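PDB 3S30: hypothetical glycoside hydrolase from Bacteroides vulgatus, which is of unproven function but is probably a carbohydrate-processing or carbohydrate-binding protein, proposed to be a glycoside hydrolase with a galactose-binding-like β fold. Local coordinates for residues G223-K228 / D284-S289; A280-T285 / T292-D297. One frame throughout, in Å; residues are numbered along the deposited sequence. Where two conformers were deposited one is given.

Contact 1 (G223-K228 / D284-S289); sequences GYYKYK and DTHETS
A single antiparallel hydrogen-bonded pair, Tyr227 with Thr288, fastens the loop between strands 276-281 and 291-297 to the end of strand 218-228. Tyr227 N donates to Thr288 O at 3.0 Å, and Thr288 N returns a bond to Tyr227 O at 2.8 Å. Two residues earlier in the loop, at His286, Tyr225 makes a second anchor. Its hydroxyl donates to His286 O, OH to O 2.7 Å, tilted 20° from the carbonyl plane, with the acceptor near the phenol plane at the ring edge. The same OH sits over the centre of the imidazole face of His286, 3.3 Å above its plane. That imidazole is steadied from its own rim, where ND1 donates to Asp284 OD1 at 2.6 Å almost in a straight line (175°). A water donates both to Tyr225 OH and to Asp284 O, tying the loop's start to the phenol. Thr288 CG2 comes to 3.7 Å from Tyr225 CE2. Tyr227 OH is hydrogen-bonded to Ala325 O, and both tyrosine rings meet Phe246. Strand 218-228 itself runs between strands 291-297 and 339-349, paired antiparallel with each.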
loop_
_atom_site.group_PDB
_atom_site.type_symbol
_atom_site.label_atom_id
_atom_site.label_comp_id
_atom_site.label_asym_id
_atom_site.label_seq_id
_atom_site.Cartn_x
_atom_site.Cartn_y
_atom_site.Cartn_z
ATOM N N GLY A 223 -0.341 -14.200 0.310
ATOM C CA GLY A 223 -1.521 -13.740 1.026
ATOM C C GLY A 223 -2.776 -14.156 0.289
ATOM O O GLY A 223 -2.710 -14.928 -0.661
ATOM N N TYR A 224 -3.916 -13.640 0.730
ATOM C CA TYR A 224 -5.214 -13.964 0.143
ATOM C C TYR A 224 -5.956 -12.670 -0.148
ATOM O O TYR A 224 -5.833 -11.720 0.614
ATOM C CB TYR A 224 -6.041 -14.831 1.099
ATOM C CG TYR A 224 -5.517 -16.239 1.255
ATOM C CD1 TYR A 224 -4.418 -16.507 2.068
ATOM C CD2 TYR A 224 -6.119 -17.311 0.587
ATOM C CE1 TYR A 224 -3.925 -17.794 2.214
ATOM C CE2 TYR A 224 -5.634 -18.601 0.718
ATOM C CZ TYR A 224 -4.540 -18.841 1.536
ATOM O OH TYR A 224 -4.062 -20.122 1.687
ATOM N N TYR A 225 -6.716 -12.638 -1.247
ATOM C CA TYR A 225 -7.521 -11.466 -1.595
ATOM C C TYR A 225 -8.952 -11.798 -2.074
ATOM O O TYR A 225 -9.274 -12.942 -2.423
ATOM C CB TYR A 225 -6.801 -10.626 -2.667
ATOM C CG TYR A 225 -7.052 -11.090 -4.085
ATOM C CD1 TYR A 225 -6.244 -12.038 -4.681
ATOM C CD2 TYR A 225 -8.108 -10.569 -4.831
ATOM C CE1 TYR A 225 -6.482 -12.471 -5.983
ATOM C CE2 TYR A 225 -8.349 -10.987 -6.121
ATOM C CZ TYR A 225 -7.534 -11.938 -6.696
ATOM O OH TYR A 225 -7.785 -12.360 -7.982
ATOM N N LYS A 226 -9.794 -10.768 -2.045
ATOM C CA LYS A 226 -11.052 -10.711 -2.772
ATOM C C LYS A 226 -11.062 -9.338 -3.442
ATOM O O LYS A 226 -10.523 -8.374 -2.888
ATOM C CB LYS A 226 -12.261 -10.814 -1.830
ATOM C CG LYS A 226 -12.422 -12.123 -1.051
ATOM C CD LYS A 226 -13.722 -12.095 -0.259
ATOM C CE LYS A 226 -13.968 -13.384 0.503
ATOM N NZ LYS A 226 -15.189 -13.345 1.379
ATOM N N TYR A 227 -11.657 -9.243 -4.629
ATOM C CA TYR A 227 -11.702 -7.981 -5.358
ATOM C C TYR A 227 -12.962 -7.860 -6.165
ATOM O O TYR A 227 -13.398 -8.815 -6.820
ATOM C CB TYR A 227 -10.515 -7.833 -6.309
ATOM C CG TYR A 227 -10.421 -6.454 -6.975
ATOM C CD1 TYR A 227 -10.196 -5.305 -6.221
ATOM C CD2 TYR A 227 -10.565 -6.313 -8.340
ATOM C CE1 TYR A 227 -10.120 -4.058 -6.821
ATOM C CE2 TYR A 227 -10.472 -5.075 -8.951
ATOM C CZ TYR A 227 -10.240 -3.953 -8.192
ATOM O OH TYR A 227 -10.151 -2.732 -8.815
ATOM N N LYS A 228 -13.536 -6.670 -6.107
ATOM C CA LYS A 228 -14.698 -6.303 -6.890
ATOM C C LYS A 228 -14.444 -4.854 -7.357
ATOM O O LYS A 228 -14.244 -3.962 -6.539
ATOM C CB LYS A 228 -15.949 -6.455 -6.015
ATOM C CG LYS A 228 -17.236 -5.799 -6.508
ATOM C CD LYS A 228 -17.932 -6.601 -7.577
ATOM C CE LYS A 228 -19.399 -6.189 -7.709
ATOM N NZ LYS A 228 -20.116 -7.049 -8.694
ATOM N N ASP A 284 -1.872 -11.770 -12.084
ATOM C CA ASP A 284 -3.282 -12.171 -12.100
ATOM C C ASP A 284 -4.050 -11.307 -11.107
ATOM O O ASP A 284 -3.798 -11.361 -9.891
ATOM C CB ASP A 284 -3.426 -13.649 -11.749
ATOM C CG ASP A 284 -4.778 -14.219 -12.135
ATOM O OD1 ASP A 284 -5.782 -13.476 -12.094
ATOM O OD2 ASP A 284 -4.835 -15.424 -12.491
ATOM N N THR A 285 -4.994 -10.526 -11.624
ATOM C CA THR A 285 -5.656 -9.469 -10.848
ATOM C C THR A 285 -7.206 -9.533 -10.934
ATOM O O THR A 285 -7.888 -8.528 -10.678
ATOM C CB THR A 285 -5.129 -8.108 -11.349
ATOM O OG1 THR A 285 -5.185 -7.139 -10.306
ATOM C CG2 THR A 285 -5.888 -7.612 -12.560
ATOM N N HIS A 286 -7.742 -10.714 -11.272
ATOM C CA HIS A 286 -9.181 -10.899 -11.538
ATOM C C HIS A 286 -10.095 -10.645 -10.331
ATOM O O HIS A 286 -9.686 -10.781 -9.177
ATOM C CB HIS A 286 -9.475 -12.316 -12.120
ATOM C CG HIS A 286 -9.266 -13.442 -11.149
ATOM N ND1 HIS A 286 -8.040 -14.038 -10.952
ATOM C CD2 HIS A 286 -10.130 -14.095 -10.334
ATOM C CE1 HIS A 286 -8.150 -14.994 -10.045
ATOM N NE2 HIS A 286 -9.411 -15.052 -9.655
ATOM N N GLU A 287 -11.346 -10.300 -10.627
ATOM C CA GLU A 287 -12.378 -10.123 -9.601
ATOM C C GLU A 287 -12.798 -11.448 -9.004
ATOM O O GLU A 287 -12.887 -12.462 -9.706
ATOM C CB GLU A 287 -13.631 -9.460 -10.189
ATOM C CG GLU A 287 -13.410 -8.069 -10.731
ATOM C CD GLU A 287 -14.704 -7.401 -11.122
ATOM O OE1 GLU A 287 -15.290 -7.771 -12.163
ATOM O OE2 GLU A 287 -15.143 -6.506 -10.381
ATOM N N THR A 288 -13.101 -11.429 -7.710
ATOM C CA THR A 288 -13.611 -12.628 -7.041
ATOM C C THR A 288 -14.143 -12.316 -5.645
ATOM O O THR A 288 -13.622 -11.445 -4.942
ATOM C CB THR A 288 -12.525 -13.741 -6.954
ATOM O OG1 THR A 288 -13.015 -14.831 -6.171
ATOM C CG2 THR A 288 -11.249 -13.220 -6.315
ATOM N N SER A 289 -15.186 -13.046 -5.269
ATOM C CA SER A 289 -15.752 -12.950 -3.929
ATOM C C SER A 289 -15.294 -14.115 -3.041
ATOM O O SER A 289 -15.718 -14.229 -1.897
ATOM C CB SER A 289 -17.273 -12.890 -4.015
ATOM O OG SER A 289 -17.675 -11.784 -4.812
HETATM O O HOH W 1 -4.967 -13.601 -8.870
HETATM O O HOH W 2 -17.413 -12.927 0.111
HETATM O O HOH W 3 -16.299 -9.783 -7.291
#

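Contact 2 (A280-T285 / T292-D297); sequences AVITDT and TRFELD
Leu296 meets Ala280 and Ile282 with every branch of its side chain, a worked case of the end of strand 276-281 and the loop residue after it packed on strand 291-297 by apolar groups alone. Its CB rests 3.9 Å from Ala280 CB. From there CG turns to lie beside the backbone N (chi1 -42°), and the two methyls fork around the start of Ile282. CD1, anti to CA (chi2 180°), comes to 3.5 Å from Ile282 N and 3.8 Å from Ile282 CB. CD2 reaches Ile282 CA at 3.6 Å and Ile282 CG1 at 3.8 Å, so main chain and side chain are gripped together. An alanine here would keep CB and its touch with Ala280 CB but would probably open a gap beside Ile282, its N left without CD1, its CG1 without CD2 and its CB without either. Ile282 CD1 ends 4.0 Å from Phe294 CB, the two side chains crossing at about a right angle. Glu295 OE1 takes Arg293 NH1 in a salt bridge, and OE2 pairs with Lys220. Ile248 of strand 247-254 touches Ile282, Phe294 and Leu296. Phe294 and Leu296 point one way and Arg293, Glu295 and Asp297 the other, the alternation of a strand with one buried face, which suits the β sandwich expected of a galactose-binding-like fold.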
loop_
_atom_site.group_PDB
_atom_site.type_symbol
_atom_site.label_atom_id
_atom_site.label_comp_id
_atom_site.label_asym_id
_atom_site.label_seq_id
_atom_site.Cartn_x
_atom_site.Cartn_y
_atom_site.Cartn_z
ATOM N N ALA A 280 8.576 -7.746 -6.400
ATOM C CA ALA A 280 7.551 -8.769 -6.559
ATOM C C ALA A 280 6.260 -8.082 -6.976
ATOM O O ALA A 280 5.753 -7.244 -6.238
ATOM C CB ALA A 280 7.362 -9.541 -5.259
ATOM N N VAL A 281 5.736 -8.436 -8.151
ATOM C CA VAL A 281 4.590 -7.750 -8.743
ATOM C C VAL A 281 3.505 -8.739 -9.147
ATOM O O VAL A 281 3.767 -9.704 -9.859
ATOM C CB VAL A 281 5.024 -6.907 -9.992
ATOM C CG1 VAL A 281 3.847 -6.085 -10.558
ATOM C CG2 VAL A 281 6.193 -5.981 -9.634
ATOM N N ILE A 282 2.274 -8.496 -8.707
ATOM C CA ILE A 282 1.163 -9.386 -9.077
ATOM C C ILE A 282 0.805 -9.226 -10.549
ATOM O O ILE A 282 0.872 -8.134 -11.097
ATOM C CB ILE A 282 -0.079 -9.143 -8.203
ATOM C CG1 ILE A 282 -1.045 -10.333 -8.288
ATOM C CG2 ILE A 282 -0.763 -7.836 -8.593
ATOM C CD1 ILE A 282 -1.947 -10.480 -7.079
ATOM N N THR A 283 0.441 -10.326 -11.192
ATOM C CA THR A 283 0.028 -10.287 -12.590
ATOM C C THR A 283 -1.449 -10.685 -12.735
ATOM O O THR A 283 -2.206 -9.983 -13.399
ATOM C CB THR A 283 0.994 -11.127 -13.495
ATOM O OG1 THR A 283 1.031 -12.492 -13.065
ATOM C CG2 THR A 283 2.429 -10.545 -13.420
ATOM N N ASP A 284 -1.872 -11.770 -12.084
ATOM C CA ASP A 284 -3.282 -12.171 -12.100
ATOM C C ASP A 284 -4.050 -11.307 -11.107
ATOM O O ASP A 284 -3.798 -11.361 -9.891
ATOM C CB ASP A 284 -3.426 -13.649 -11.749
ATOM C CG ASP A 284 -4.778 -14.219 -12.135
ATOM O OD1 ASP A 284 -5.782 -13.476 -12.094
ATOM O OD2 ASP A 284 -4.835 -15.424 -12.491
ATOM N N THR A 285 -4.994 -10.526 -11.624
ATOM C CA THR A 285 -5.656 -9.469 -10.848
ATOM C C THR A 285 -7.206 -9.533 -10.934
ATOM O O THR A 285 -7.888 -8.528 -10.678
ATOM C CB THR A 285 -5.129 -8.108 -11.349
ATOM O OG1 THR A 285 -5.185 -7.139 -10.306
ATOM C CG2 THR A 285 -5.888 -7.612 -12.560
ATOM N N THR A 292 -8.800 -15.841 -2.483
ATOM C CA THR A 292 -7.913 -16.347 -3.525
ATOM C C THR A 292 -6.449 -16.085 -3.138
ATOM O O THR A 292 -6.049 -14.942 -2.869
ATOM C CB THR A 292 -8.214 -15.662 -4.890
ATOM O OG1 THR A 292 -9.582 -15.894 -5.269
ATOM C CG2 THR A 292 -7.276 -16.174 -5.991
ATOM N N ARG A 293 -5.656 -17.146 -3.123
ATOM C CA ARG A 293 -4.242 -17.058 -2.784
ATOM C C ARG A 293 -3.415 -16.409 -3.881
ATOM O O ARG A 293 -3.654 -16.632 -5.062
ATOM C CB ARG A 293 -3.676 -18.458 -2.523
ATOM C CG ARG A 293 -2.279 -18.443 -1.928
ATOM C CD ARG A 293 -2.030 -19.732 -1.218
ATOM N NE ARG A 293 -0.740 -19.800 -0.535
ATOM C CZ ARG A 293 0.424 -20.026 -1.141
ATOM N NH1 ARG A 293 0.494 -20.192 -2.466
ATOM N NH2 ARG A 293 1.532 -20.082 -0.414
ATOM N N PHE A 294 -2.436 -15.613 -3.471
ATOM C CA PHE A 294 -1.408 -15.111 -4.369
ATOM C C PHE A 294 -0.029 -15.481 -3.823
ATOM O O PHE A 294 0.144 -15.692 -2.621
ATOM C CB PHE A 294 -1.554 -13.594 -4.627
ATOM C CG PHE A 294 -1.512 -12.719 -3.378
ATOM C CD1 PHE A 294 -0.306 -12.230 -2.894
ATOM C CD2 PHE A 294 -2.687 -12.344 -2.731
ATOM C CE1 PHE A 294 -0.260 -11.410 -1.752
ATOM C CE2 PHE A 294 -2.658 -11.522 -1.586
ATOM C CZ PHE A 294 -1.440 -11.054 -1.102
ATOM N N GLU A 295 0.936 -15.612 -4.729
ATOM C CA GLU A 295 2.295 -15.997 -4.369
ATOM C C GLU A 295 3.261 -15.345 -5.350
ATOM O O GLU A 295 3.524 -15.896 -6.414
ATOM C CB GLU A 295 2.448 -17.526 -4.377
ATOM C CG GLU A 295 3.844 -18.025 -3.956
ATOM C CD GLU A 295 3.991 -19.550 -4.003
ATOM O OE1 GLU A 295 2.968 -20.271 -3.940
ATOM O OE2 GLU A 295 5.140 -20.026 -4.104
ATOM N N LEU A 296 3.780 -14.173 -4.982
ATOM C CA LEU A 296 4.644 -13.380 -5.871
ATOM C C LEU A 296 6.106 -13.594 -5.500
ATOM O O LEU A 296 6.516 -13.265 -4.394
ATOM C CB LEU A 296 4.287 -11.892 -5.768
ATOM C CG LEU A 296 2.786 -11.548 -5.724
ATOM C CD1 LEU A 296 2.577 -10.041 -5.621
ATOM C CD2 LEU A 296 2.046 -12.128 -6.944
ATOM N N ASP A 297 6.887 -14.165 -6.412
ATOM C CA ASP A 297 8.324 -14.372 -6.177
ATOM C C ASP A 297 9.082 -13.063 -6.378
ATOM O O ASP A 297 8.845 -12.337 -7.344
ATOM C CB ASP A 297 8.903 -15.427 -7.133
ATOM C CG ASP A 297 8.419 -16.851 -6.829
ATOM O OD1 ASP A 297 8.835 -17.436 -5.801
ATOM O OD2 ASP A 297 7.656 -17.407 -7.648
#

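Both contacts involve the chain running from strand 276-281 to strand 291-297: contact 2 packs the two ends together, and contact 1 pins the loop between. They share Asp284 and Thr285, and their centres lie about 10 Å apart. Strands 218-228 and 291-297 also join them directly, through probable backbone hydrogen bonds of 2.9 Å from Tyr225 N to Thr292 O and of 2.9 Å from Phe294 N to Gly223 O. Neither contact forms the sodium site of Asn105, Glu107, Asn165 and Asp343: the side chains of Lys226 and Phe294 each stand about 12 Å from the ion. Strand 218-228 is nevertheless tied to the site by backbone hydrogen bonding between Tyr224 and Asp343.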